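Local coordinates for ankyrin repeat domain protein (Legionella pneumophila subsp. pneumophila, PDB 6MCA) that acts as a bacterial effector linked to cell invasion, interacting with the host LARP7 component of the 7SK snRNP complex, at residues V124-Y127 against P128-G132; K279-R282 against G283-L287. One frame throughout, in Å; residues are numbered along the deposited sequence.

In the fold
Contact 1 (124-132) comes first along the chain and contact 2 (279-287) follows well after it; their centres are about 31 Å apart and their nearest atoms about 20 Å, so they do not touch. Contact 1 runs from the lead-in through short helix 126-131 in the ankyrin-repeat region, set against helices 91-97, 134-142 and 147-162. Contact 2 belongs to the five-stranded antiparallel sheet, where strand 276-280 gives way to helix 286-289 before strand 292-297 returns antiparallel to strand 276-280. They share no helix or strand, and so sample two architectures: a helical repeat, of a kind that commonly binds other proteins, and a sheet-containing part probably corresponding to the cysteine protease-like portion.

Contact 1: residues V124-Y127 against P128-G132; sequences VLVY and PVLRG
V126 and L130 run side by side, with V126 CG1 3.8 Å from L130 CD1. L130 and V129 both reach I154 of helix 147-162, making this the closely packed part. P128 is tucked in as firmly: its CG lies 3.2 Å from L125 O, and its CD fills the place where an N-H would otherwise face V124 O, at 3.4 Å. The ring also touches V96 and I136. Within this ankyrin-repeat region helix 126-131 is held by hydrogen bonds from V129 N to L125 O and from L130 N to V126 O, both 2.9 Å, and ends in a Schellman motif at G132, whose phi is positive. The last bond, R131 N to Y127 O, is more bent, at 139°. The looser side belongs to R131, which is partly exposed. Its CG packs 3.2 Å from Y127 O, and from there the extended chain brings one face of the guanidinium against Y127 CB, which sits 4.0 Å above its centre. NH2 comes obliquely to the ring, 3.6 Å from Y127 CD1, with the two planes 34° apart. R131 NH1 makes a weak hydrogen bond to D97 O, while Y127 OH bonds a tartrate probably from the crystallisation liquor.

Contact 2: residues K279-R282 against G283-L287; sequences KIDR and GENSL
D281 meets G283 through an Asx turn, its carboxylate bonding the backbone two residues on, at the point where strand 276-280 of the antiparallel sheet leaves for helix 286-289. The G283 N to D281 OD1 hydrogen bond is 3.2 Å long and fairly straight, 160° at the hydrogen, although the donor approaches from above the carboxylate plane, 49° out of it. With CG anti to the backbone N (chi1 -175°), the carboxylate lies beside its own carbonyl carbon and can face the chain that follows. A second set of direct bonds closes the type I turn from G283 to S286. G283 O is gripped twice by S286, from N at 3.1 Å and from OG at 2.5 Å, the hydroxyl approaching almost in line with the carbonyl. S286 OG is also bonded to S341 OG.

Two waters add further links between D281 and N285. One molecule donates to D281 OD2 at 2.8 Å and accepts from N285 N; another lies 2.7 Å from D281 O, to which it may donate, and accepts from N285 ND2 at 2.9 Å. The bridges are crossed, the D281 carboxylate being joined to the N285 backbone and the D281 backbone to the N285 side chain, without a direct hydrogen bond between the two residues. Among the charged groups, K279 reaches along the turn to form a salt bridge through NZ with E289 OE1, which N285 ND2 also bonds, while R282 turns away from it, its guanidinium reaching S340 O, A350 O and Y380 OH. Van der Waals contact is slight by comparison. S286 CB rests against D281 O, and the D281 and N285 side chains cross at about a right angle, with D281 OD2 3.4 Å from N285 CB.

Contact 1: residues V124-Y127 against P128-G132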
ATOM      1  N   VAL A 124      10.437   6.240  -7.400  1.00 19.27           N
ATOM      2  CA  VAL A 124       9.566   7.075  -8.223  1.00 23.80           C
ATOM      3  C   VAL A 124       8.622   6.232  -9.072  1.00 22.74           C
ATOM      4  O   VAL A 124       7.491   6.645  -9.354  1.00 24.28           O
ATOM      5  CB  VAL A 124      10.429   8.015  -9.091  1.00 27.24           C
ATOM      6  CG1 VAL A 124       9.566   8.858 -10.018  1.00 18.96           C
ATOM      7  CG2 VAL A 124      11.294   8.904  -8.210  1.00 30.55           C
ATOM      8  N   LEU A 125       9.053   5.036  -9.478  1.00 26.18           N
ATOM      9  CA  LEU A 125       8.285   4.218 -10.410  1.00 28.22           C
ATOM     10  C   LEU A 125       7.152   3.433  -9.757  1.00 24.13           C
ATOM     11  O   LEU A 125       6.303   2.905 -10.481  1.00 29.97           O
ATOM     12  CB  LEU A 125       9.214   3.234 -11.128  1.00 20.07           C
ATOM     13  CG  LEU A 125       9.871   3.661 -12.441  1.00 33.60           C
ATOM     14  CD1 LEU A 125      10.876   2.609 -12.878  1.00 31.91           C
ATOM     15  CD2 LEU A 125       8.829   3.889 -13.521  1.00 20.72           C
ATOM     16  N   VAL A 126       7.115   3.347  -8.425  1.00 19.54           N
ATOM     17  CA  VAL A 126       6.233   2.389  -7.755  1.00 28.90           C
ATOM     18  C   VAL A 126       4.770   2.667  -8.086  1.00 24.57           C
ATOM     19  O   VAL A 126       4.028   1.771  -8.509  1.00 29.43           O
ATOM     20  CB  VAL A 126       6.480   2.408  -6.237  1.00 26.74           C
ATOM     21  CG1 VAL A 126       5.346   1.703  -5.505  1.00 27.82           C
ATOM     22  CG2 VAL A 126       7.815   1.759  -5.911  1.00 25.12           C
ATOM     23  N   TYR A 127       4.331   3.908  -7.896  1.00 22.96           N
ATOM     24  CA  TYR A 127       2.921   4.230  -8.081  1.00 25.12           C
ATOM     25  C   TYR A 127       2.507   4.190  -9.552  1.00 27.84           C
ATOM     26  O   TYR A 127       1.427   3.667  -9.856  1.00 33.02           O
ATOM     27  CB  TYR A 127       2.593   5.589  -7.456  1.00 15.68           C
ATOM     28  CG  TYR A 127       2.409   5.514  -5.958  1.00 28.55           C
ATOM     29  CD1 TYR A 127       1.364   4.785  -5.405  1.00 28.35           C
ATOM     30  CD2 TYR A 127       3.287   6.158  -5.096  1.00 20.65           C
ATOM     31  CE1 TYR A 127       1.193   4.705  -4.037  1.00 26.80           C
ATOM     32  CE2 TYR A 127       3.124   6.084  -3.724  1.00 43.23           C
ATOM     33  CZ  TYR A 127       2.076   5.356  -3.201  1.00 29.31           C
ATOM     34  OH  TYR A 127       1.910   5.280  -1.837  1.00 27.08           O
ATOM     35  N   PRO A 128       3.297   4.722 -10.494  1.00 40.92           N
ATOM     36  CA  PRO A 128       2.935   4.528 -11.908  1.00 26.46           C
ATOM     37  C   PRO A 128       2.907   3.068 -12.326  1.00 26.27           C
ATOM     38  O   PRO A 128       2.087   2.693 -13.174  1.00 27.37           O
ATOM     39  CB  PRO A 128       4.015   5.316 -12.667  1.00 33.28           C
ATOM     40  CG  PRO A 128       5.086   5.593 -11.676  1.00 28.43           C
ATOM     41  CD  PRO A 128       4.405   5.682 -10.356  1.00 22.85           C
ATOM     42  N   VAL A 129       3.777   2.229 -11.759  1.00 23.53           N
ATOM     43  CA  VAL A 129       3.723   0.800 -12.049  1.00 25.39           C
ATOM     44  C   VAL A 129       2.425   0.201 -11.525  1.00 27.81           C
ATOM     45  O   VAL A 129       1.748  -0.567 -12.220  1.00 32.01           O
ATOM     46  CB  VAL A 129       4.953   0.085 -11.458  1.00 22.41           C
ATOM     47  CG1 VAL A 129       4.724  -1.418 -11.405  1.00 24.45           C
ATOM     48  CG2 VAL A 129       6.188   0.397 -12.273  1.00 22.70           C
ATOM     49  N   LEU A 130       2.051   0.555 -10.293  1.00 28.30           N
ATOM     50  CA  LEU A 130       0.841  -0.003  -9.699  1.00 25.10           C
ATOM     51  C   LEU A 130      -0.421   0.499 -10.391  1.00 25.91           C
ATOM     52  O   LEU A 130      -1.440  -0.201 -10.399  1.00 34.48           O
ATOM     53  CB  LEU A 130       0.790   0.327  -8.209  1.00 27.79           C
ATOM     54  CG  LEU A 130       1.799  -0.423  -7.344  1.00 27.65           C
ATOM     55  CD1 LEU A 130       1.880   0.199  -5.959  1.00 17.68           C
ATOM     56  CD2 LEU A 130       1.438  -1.898  -7.267  1.00 22.32           C
ATOM     57  N   ARG A 131      -0.377   1.697 -10.969  1.00 19.58           N
ATOM     58  CA  ARG A 131      -1.538   2.294 -11.614  1.00 25.06           C
ATOM     59  C   ARG A 131      -1.548   2.106 -13.126  1.00 26.14           C
ATOM     60  O   ARG A 131      -2.487   2.564 -13.784  1.00 32.37           O
ATOM     61  CB  ARG A 131      -1.614   3.787 -11.279  1.00 25.28           C
ATOM     62  CG  ARG A 131      -1.716   4.078  -9.791  1.00 25.26           C
ATOM     63  CD  ARG A 131      -1.430   5.540  -9.492  1.00 22.90           C
ATOM     64  NE  ARG A 131      -1.523   5.829  -8.065  1.00 25.07           N
ATOM     65  CZ  ARG A 131      -1.167   6.982  -7.510  1.00 35.90           C
ATOM     66  NH1 ARG A 131      -0.690   7.963  -8.264  1.00 25.23           N
ATOM     67  NH2 ARG A 131      -1.286   7.154  -6.200  1.00 31.39           N
ATOM     68  N   GLY A 132      -0.536   1.451 -13.686  1.00 36.03           N
ATOM     69  CA  GLY A 132      -0.503   1.214 -15.122  1.00 28.37           C
ATOM     70  C   GLY A 132      -0.446   2.474 -15.958  1.00 27.90           C
ATOM     71  O   GLY A 132      -1.134   2.569 -16.982  1.00 36.14           O
TER

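Contact 2: residues K279-R282 against G283-L287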
ATOM      1  N   LYS A 279     -18.875  -0.411   8.637  1.00 22.80           N
ATOM      2  CA  LYS A 279     -17.646  -0.167   9.376  1.00 22.69           C
ATOM      3  C   LYS A 279     -16.870  -1.471   9.505  1.00 22.33           C
ATOM      4  O   LYS A 279     -17.437  -2.507   9.885  1.00 19.74           O
ATOM      5  CB  LYS A 279     -17.931   0.423  10.758  1.00 21.42           C
ATOM      6  CG  LYS A 279     -16.673   0.692  11.572  1.00 21.21           C
ATOM      7  CD  LYS A 279     -16.960   1.553  12.789  1.00 34.92           C
ATOM      8  CE  LYS A 279     -17.889   0.846  13.756  1.00 33.90           C
ATOM      9  NZ  LYS A 279     -18.039   1.604  15.030  1.00 36.89           N
ATOM     10  N   ILE A 280     -15.579  -1.405   9.186  1.00 21.61           N
ATOM     11  CA  ILE A 280     -14.662  -2.534   9.213  1.00 16.86           C
ATOM     12  C   ILE A 280     -13.495  -2.139  10.105  1.00 21.95           C
ATOM     13  O   ILE A 280     -12.736  -1.211   9.780  1.00 26.33           O
ATOM     14  CB  ILE A 280     -14.168  -2.909   7.809  1.00 16.88           C
ATOM     15  CG1 ILE A 280     -15.349  -3.112   6.858  1.00 18.40           C
ATOM     16  CG2 ILE A 280     -13.285  -4.146   7.872  1.00 13.49           C
ATOM     17  CD1 ILE A 280     -14.965  -3.062   5.397  1.00 19.91           C
ATOM     18  N   ASP A 281     -13.358  -2.838  11.233  1.00 18.42           N
ATOM     19  CA  ASP A 281     -12.234  -2.651  12.148  1.00 23.78           C
ATOM     20  C   ASP A 281     -11.999  -3.999  12.826  1.00 27.17           C
ATOM     21  O   ASP A 281     -12.713  -4.355  13.769  1.00 26.25           O
ATOM     22  CB  ASP A 281     -12.518  -1.552  13.164  1.00 17.62           C
ATOM     23  CG  ASP A 281     -11.318  -1.245  14.044  1.00 37.00           C
ATOM     24  OD1 ASP A 281     -10.244  -1.848  13.831  1.00 31.73           O
ATOM     25  OD2 ASP A 281     -11.450  -0.397  14.952  1.00 46.68           O
ATOM     26  N   ARG A 282     -11.008  -4.739  12.336  1.00 24.03           N
ATOM     27  CA  ARG A 282     -10.708  -6.074  12.832  1.00 24.97           C
ATOM     28  C   ARG A 282      -9.766  -6.063  14.030  1.00 31.31           C
ATOM     29  O   ARG A 282      -9.331  -7.132  14.469  1.00 30.28           O
ATOM     30  CB  ARG A 282     -10.111  -6.924  11.708  1.00 28.37           C
ATOM     31  CG  ARG A 282     -10.957  -6.946  10.447  1.00 35.60           C
ATOM     32  CD  ARG A 282     -10.191  -7.522   9.266  1.00 24.22           C
ATOM     33  NE  ARG A 282      -9.968  -8.959   9.405  1.00 31.00           N
ATOM     34  CZ  ARG A 282      -9.590  -9.753   8.407  1.00 33.20           C
ATOM     35  NH1 ARG A 282      -9.413 -11.049   8.621  1.00 27.44           N
ATOM     36  NH2 ARG A 282      -9.397  -9.252   7.195  1.00 24.84           N
ATOM     37  N   GLY A 283      -9.449  -4.888  14.567  1.00 31.60           N
ATOM     38  CA  GLY A 283      -8.534  -4.790  15.687  1.00 36.42           C
ATOM     39  C   GLY A 283      -9.204  -4.907  17.041  1.00 52.75           C
ATOM     40  O   GLY A 283     -10.130  -5.705  17.219  1.00 34.01           O
ATOM     41  N   GLU A 284      -8.738  -4.101  18.001  1.00 50.84           N
ATOM     42  CA  GLU A 284      -9.236  -4.186  19.372  1.00 48.47           C
ATOM     43  C   GLU A 284     -10.743  -3.964  19.437  1.00 37.73           C
ATOM     44  O   GLU A 284     -11.451  -4.673  20.166  1.00 38.69           O
ATOM     45  CB  GLU A 284      -8.502  -3.169  20.248  1.00 56.81           C
ATOM     46  CG  GLU A 284      -9.277  -2.703  21.469  1.00 73.99           C
ATOM     47  CD  GLU A 284      -8.858  -3.420  22.737  1.00101.99           C
ATOM     48  OE1 GLU A 284      -7.792  -4.071  22.730  1.00 98.09           O
ATOM     49  OE2 GLU A 284      -9.594  -3.330  23.741  1.00 98.31           O
ATOM     50  N   ASN A 285     -11.252  -2.995  18.671  1.00 37.91           N
ATOM     51  CA  ASN A 285     -12.675  -2.665  18.719  1.00 33.95           C
ATOM     52  C   ASN A 285     -13.552  -3.870  18.399  1.00 37.81           C
ATOM     53  O   ASN A 285     -14.684  -3.958  18.889  1.00 40.19           O
ATOM     54  CB  ASN A 285     -12.972  -1.516  17.754  1.00 35.02           C
ATOM     55  CG  ASN A 285     -14.399  -1.016  17.860  1.00 50.67           C
ATOM     56  OD1 ASN A 285     -14.794  -0.440  18.874  1.00 44.12           O
ATOM     57  ND2 ASN A 285     -15.181  -1.229  16.807  1.00 36.46           N
ATOM     58  N   SER A 286     -13.046  -4.811  17.597  1.00 26.52           N
ATOM     59  CA  SER A 286     -13.831  -5.987  17.237  1.00 31.73           C
ATOM     60  C   SER A 286     -14.201  -6.832  18.448  1.00 26.02           C
ATOM     61  O   SER A 286     -15.154  -7.614  18.374  1.00 26.93           O
ATOM     62  CB  SER A 286     -13.071  -6.840  16.218  1.00 31.68           C
ATOM     63  OG  SER A 286     -11.932  -7.448  16.802  1.00 28.64           O
ATOM     64  N   LEU A 287     -13.471  -6.697  19.560  1.00 35.55           N
ATOM     65  CA  LEU A 287     -13.843  -7.430  20.766  1.00 40.13           C
ATOM     66  C   LEU A 287     -15.170  -6.941  21.331  1.00 36.28           C
ATOM     67  O   LEU A 287     -15.897  -7.716  21.962  1.00 37.21           O
ATOM     68  CB  LEU A 287     -12.740  -7.313  21.817  1.00 42.00           C
ATOM     69  CG  LEU A 287     -11.392  -7.926  21.434  1.00 50.55           C
ATOM     70  CD1 LEU A 287     -10.296  -7.460  22.380  1.00 35.31           C
ATOM     71  CD2 LEU A 287     -11.483  -9.443  21.412  1.00 26.21           C
TER
HETATM   72  O   HOH W   1     -14.983  -3.241  14.669  1.00 29.67           O
HETATM   73  O   HOH W   2      -9.790  -1.392  16.971  1.00 36.47           O